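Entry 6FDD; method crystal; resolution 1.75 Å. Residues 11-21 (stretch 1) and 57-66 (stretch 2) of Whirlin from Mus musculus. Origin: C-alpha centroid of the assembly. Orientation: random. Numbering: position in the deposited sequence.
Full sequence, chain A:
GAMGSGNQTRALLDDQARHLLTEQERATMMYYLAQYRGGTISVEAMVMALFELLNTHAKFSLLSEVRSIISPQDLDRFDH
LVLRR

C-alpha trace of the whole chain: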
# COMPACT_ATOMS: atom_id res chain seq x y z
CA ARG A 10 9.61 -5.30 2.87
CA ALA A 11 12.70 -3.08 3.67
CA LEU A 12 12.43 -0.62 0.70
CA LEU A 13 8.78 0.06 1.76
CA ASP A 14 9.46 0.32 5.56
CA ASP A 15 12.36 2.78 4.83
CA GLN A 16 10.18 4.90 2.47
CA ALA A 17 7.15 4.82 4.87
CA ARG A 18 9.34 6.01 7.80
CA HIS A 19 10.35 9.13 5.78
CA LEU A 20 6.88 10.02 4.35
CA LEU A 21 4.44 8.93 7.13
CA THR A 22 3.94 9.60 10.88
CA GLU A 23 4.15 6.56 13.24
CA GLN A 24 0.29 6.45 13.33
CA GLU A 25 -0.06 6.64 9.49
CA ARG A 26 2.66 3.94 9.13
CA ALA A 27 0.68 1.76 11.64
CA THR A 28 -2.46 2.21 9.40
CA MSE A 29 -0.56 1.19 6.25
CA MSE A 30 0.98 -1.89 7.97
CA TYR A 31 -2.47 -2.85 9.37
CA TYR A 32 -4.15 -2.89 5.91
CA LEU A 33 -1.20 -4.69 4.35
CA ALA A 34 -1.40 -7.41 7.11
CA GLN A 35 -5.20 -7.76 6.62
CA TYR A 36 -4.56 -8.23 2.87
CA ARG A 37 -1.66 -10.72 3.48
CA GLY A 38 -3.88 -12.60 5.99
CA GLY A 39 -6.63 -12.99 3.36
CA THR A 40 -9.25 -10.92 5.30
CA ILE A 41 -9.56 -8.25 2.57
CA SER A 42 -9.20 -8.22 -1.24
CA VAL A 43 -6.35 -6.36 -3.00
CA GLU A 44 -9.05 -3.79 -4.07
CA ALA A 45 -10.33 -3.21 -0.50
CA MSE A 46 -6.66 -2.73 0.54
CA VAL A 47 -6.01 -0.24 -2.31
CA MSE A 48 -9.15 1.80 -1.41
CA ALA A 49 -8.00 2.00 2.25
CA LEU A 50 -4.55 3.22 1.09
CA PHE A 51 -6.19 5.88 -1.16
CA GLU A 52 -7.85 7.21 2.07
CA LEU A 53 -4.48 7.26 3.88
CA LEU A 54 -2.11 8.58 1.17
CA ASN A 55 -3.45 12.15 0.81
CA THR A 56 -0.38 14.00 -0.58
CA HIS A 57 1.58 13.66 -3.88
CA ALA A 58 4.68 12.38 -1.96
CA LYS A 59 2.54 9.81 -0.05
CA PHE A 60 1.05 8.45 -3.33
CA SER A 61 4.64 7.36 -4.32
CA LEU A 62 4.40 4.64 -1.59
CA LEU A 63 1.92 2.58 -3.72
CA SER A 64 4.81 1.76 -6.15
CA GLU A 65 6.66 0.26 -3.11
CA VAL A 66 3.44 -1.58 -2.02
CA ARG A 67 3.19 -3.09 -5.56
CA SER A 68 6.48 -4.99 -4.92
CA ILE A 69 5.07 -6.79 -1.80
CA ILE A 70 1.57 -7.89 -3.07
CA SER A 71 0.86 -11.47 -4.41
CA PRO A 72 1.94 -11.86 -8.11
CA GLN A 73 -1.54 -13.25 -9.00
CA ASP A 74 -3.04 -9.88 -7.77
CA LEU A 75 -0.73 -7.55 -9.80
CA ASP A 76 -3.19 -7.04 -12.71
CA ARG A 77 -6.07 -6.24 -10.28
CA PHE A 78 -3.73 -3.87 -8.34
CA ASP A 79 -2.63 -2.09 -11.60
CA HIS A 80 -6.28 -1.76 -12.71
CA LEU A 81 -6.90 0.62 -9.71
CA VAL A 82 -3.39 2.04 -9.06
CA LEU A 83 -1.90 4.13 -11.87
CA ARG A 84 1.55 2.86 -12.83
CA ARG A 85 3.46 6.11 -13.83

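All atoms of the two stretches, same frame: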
# COMPACT_ATOMS: atom_id res chain seq x y z
N ALA A 11 11.75 -4.09 3.18
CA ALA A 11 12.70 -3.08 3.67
C ALA A 11 12.64 -1.76 2.90
O ALA A 11 12.69 -0.70 3.53
CB ALA A 11 14.12 -3.63 3.64
N LEU A 12 12.53 -1.81 1.55
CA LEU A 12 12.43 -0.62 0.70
C LEU A 12 11.15 0.17 1.04
O LEU A 12 11.19 1.40 1.05
CB LEU A 12 12.44 -1.02 -0.78
N LEU A 13 10.05 -0.54 1.36
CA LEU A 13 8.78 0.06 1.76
C LEU A 13 8.86 0.66 3.16
O LEU A 13 8.53 1.84 3.32
CB LEU A 13 7.62 -0.96 1.65
CG LEU A 13 6.23 -0.52 2.16
CD1 LEU A 13 5.67 0.69 1.38
CD2 LEU A 13 5.26 -1.66 2.12
N ASP A 14 9.32 -0.13 4.17
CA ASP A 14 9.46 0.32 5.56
C ASP A 14 10.35 1.57 5.69
O ASP A 14 10.01 2.46 6.47
CB ASP A 14 9.98 -0.82 6.46
N ASP A 15 11.43 1.64 4.88
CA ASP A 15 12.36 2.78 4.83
C ASP A 15 11.67 4.01 4.25
O ASP A 15 11.82 5.11 4.80
CB ASP A 15 13.62 2.43 4.01
N GLN A 16 10.92 3.83 3.15
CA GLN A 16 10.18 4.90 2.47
C GLN A 16 9.02 5.42 3.33
O GLN A 16 8.82 6.63 3.41
CB GLN A 16 9.70 4.43 1.09
CG GLN A 16 10.76 4.52 -0.01
CD GLN A 16 11.25 5.93 -0.22
OE1 GLN A 16 12.36 6.30 0.20
NE2 GLN A 16 10.43 6.77 -0.83
N ALA A 17 8.28 4.50 3.99
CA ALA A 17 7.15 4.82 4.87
C ALA A 17 7.61 5.64 6.06
O ALA A 17 6.97 6.64 6.38
CB ALA A 17 6.45 3.55 5.33
N ARG A 18 8.77 5.29 6.67
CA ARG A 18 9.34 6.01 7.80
C ARG A 18 9.64 7.48 7.49
O ARG A 18 9.47 8.33 8.36
CB ARG A 18 10.57 5.29 8.36
CG ARG A 18 10.20 4.14 9.29
CD ARG A 18 11.40 3.34 9.74
NE ARG A 18 11.01 2.08 10.38
CZ ARG A 18 10.66 1.95 11.65
NH1 ARG A 18 10.65 3.02 12.45
NH2 ARG A 18 10.31 0.77 12.14
N HIS A 19 10.05 7.78 6.25
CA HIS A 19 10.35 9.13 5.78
C HIS A 19 9.10 9.96 5.41
O HIS A 19 9.08 11.16 5.65
CB HIS A 19 11.33 9.06 4.58
CG HIS A 19 11.55 10.37 3.87
ND1 HIS A 19 11.26 10.51 2.52
CD2 HIS A 19 12.00 11.55 4.34
CE1 HIS A 19 11.55 11.77 2.22
NE2 HIS A 19 12.00 12.43 3.28
N LEU A 20 8.07 9.32 4.83
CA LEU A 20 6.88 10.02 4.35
C LEU A 20 5.66 10.02 5.29
O LEU A 20 4.79 10.87 5.14
CB LEU A 20 6.46 9.44 2.98
CG LEU A 20 7.50 9.57 1.84
CD1 LEU A 20 7.13 8.71 0.66
CD2 LEU A 20 7.69 11.01 1.41
N LEU A 21 5.59 9.06 6.23
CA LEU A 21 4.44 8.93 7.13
C LEU A 21 4.79 9.10 8.60
O LEU A 21 5.90 8.75 9.02
CB LEU A 21 3.80 7.53 6.94
CG LEU A 21 3.38 7.08 5.54
CD1 LEU A 21 2.88 5.65 5.57
CD2 LEU A 21 2.30 8.01 4.96
N HIS A 57 0.86 14.14 -2.70
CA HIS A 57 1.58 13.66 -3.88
C HIS A 57 2.74 12.73 -3.46
O HIS A 57 2.86 11.63 -4.00
CB HIS A 57 2.08 14.85 -4.72
CG HIS A 57 2.74 14.45 -6.00
ND1 HIS A 57 2.00 14.11 -7.12
CD2 HIS A 57 4.05 14.32 -6.29
CE1 HIS A 57 2.88 13.80 -8.06
NE2 HIS A 57 4.13 13.92 -7.61
N ALA A 58 3.55 13.17 -2.47
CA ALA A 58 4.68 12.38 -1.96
C ALA A 58 4.20 11.05 -1.37
O ALA A 58 4.85 10.03 -1.59
CB ALA A 58 5.46 13.17 -0.92
N LYS A 59 3.06 11.05 -0.65
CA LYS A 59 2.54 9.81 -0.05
C LYS A 59 2.08 8.82 -1.10
O LYS A 59 2.28 7.62 -0.90
CB LYS A 59 1.43 10.10 0.96
CG LYS A 59 1.93 10.70 2.27
CD LYS A 59 0.77 11.12 3.14
CE LYS A 59 1.22 12.04 4.25
NZ LYS A 59 0.08 12.50 5.08
N PHE A 60 1.50 9.30 -2.23
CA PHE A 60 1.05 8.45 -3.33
C PHE A 60 2.20 7.58 -3.88
O PHE A 60 1.95 6.43 -4.27
CB PHE A 60 0.38 9.27 -4.46
CG PHE A 60 -0.16 8.41 -5.59
CD1 PHE A 60 -1.39 7.76 -5.47
CD2 PHE A 60 0.58 8.21 -6.75
CE1 PHE A 60 -1.88 6.95 -6.51
CE2 PHE A 60 0.10 7.38 -7.78
CZ PHE A 60 -1.13 6.76 -7.65
N SER A 61 3.45 8.10 -3.86
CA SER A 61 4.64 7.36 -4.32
C SER A 61 4.85 6.03 -3.58
O SER A 61 5.47 5.11 -4.13
CB SER A 61 5.90 8.23 -4.24
OG SER A 61 6.39 8.31 -2.92
N LEU A 62 4.30 5.90 -2.35
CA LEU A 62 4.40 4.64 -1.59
C LEU A 62 3.69 3.46 -2.25
O LEU A 62 4.11 2.33 -2.04
CB LEU A 62 3.93 4.80 -0.14
CG LEU A 62 4.85 5.59 0.78
CD1 LEU A 62 4.13 5.97 2.04
CD2 LEU A 62 6.10 4.77 1.14
N LEU A 63 2.62 3.70 -3.05
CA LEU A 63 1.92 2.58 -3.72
C LEU A 63 2.82 1.81 -4.68
O LEU A 63 2.63 0.59 -4.83
CB LEU A 63 0.61 3.01 -4.39
CG LEU A 63 -0.51 3.36 -3.41
CD1 LEU A 63 -1.56 4.23 -4.06
CD2 LEU A 63 -1.13 2.11 -2.80
N SER A 64 3.85 2.47 -5.28
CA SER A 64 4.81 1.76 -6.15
C SER A 64 5.67 0.79 -5.31
O SER A 64 6.02 -0.28 -5.79
CB SER A 64 5.68 2.72 -6.96
OG SER A 64 6.49 3.53 -6.13
N GLU A 65 5.93 1.14 -4.03
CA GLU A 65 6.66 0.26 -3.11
C GLU A 65 5.74 -0.88 -2.66
O GLU A 65 6.19 -2.02 -2.56
CB GLU A 65 7.22 1.02 -1.90
CG GLU A 65 8.13 2.20 -2.25
CD GLU A 65 9.53 1.88 -2.73
OE1 GLU A 65 9.91 0.68 -2.79
OE2 GLU A 65 10.27 2.84 -3.04
N VAL A 66 4.44 -0.57 -2.41
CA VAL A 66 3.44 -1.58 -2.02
C VAL A 66 3.29 -2.63 -3.13
O VAL A 66 3.14 -3.81 -2.84
CB VAL A 66 2.07 -0.93 -1.63
CG1 VAL A 66 0.95 -1.95 -1.50
CG2 VAL A 66 2.21 -0.11 -0.36
O HOH W 1 7.87 6.18 -1.83

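This is an antiparallel helix-to-helix contact held by leucine packing, with no direct hydrogen bond between the modelled atoms of the two stretches and a single water joining them at the side. The helix of residues 11-20 runs at 160° to the helix that takes in Leu-63 to Val-66, their axes approaching to 9.3 Å, so Leu-13 lies across from Glu-65 and Leu-20 across from Lys-59.

Leu-62 is the centre of the contact. Its side chain fits as a knob into a hole formed by Leu-13, Gln-16, Ala-17 and Leu-20, residues at i, i+3, i+4 and i+7, and therefore on one face of the helix. Its CD2 lies 3.6 Å from the backbone N of Ala-17, an approach that suits a residue whose side chain is a lone methyl. CD1 of Leu-62 meets CG of Leu-21 at 3.7 Å, as the side chain of Leu-21, the first residue past the helix, comes nearer to the second stretch.

On one side of this knob, CD1 of Leu-13 packs 4.0 Å from CG2 of Val-66 and 3.6 Å from CB of Glu-65. Glu-65 thus serves the apolar surface with its CB methylene, while its carboxylate continues along Gln-16, OE2 lying 3.5 Å from CG of Gln-16. Toward the other end, CD2 of Leu-20 rests 3.9 Å from CB of Ala-58. Lys-59 contributes its aliphatic part, with CG 3.8 Å from CD2 of Leu-21, a sensible use of a long chain whose charged end can remain in polar surroundings.

At the margin, Ser-61 and Gln-16 are linked through water. OG of Ser-61 donates to O of Ala-58 at 2.7 Å, within its own stretch, and accepts a hydrogen bond from a water 2.8 Å away. That water in turn accepts from NE2 of Gln-16, also at 2.8 Å, so the water bridges the amide of Gln-16 and the hydroxyl of Ser-61, to one side of the leucine packing.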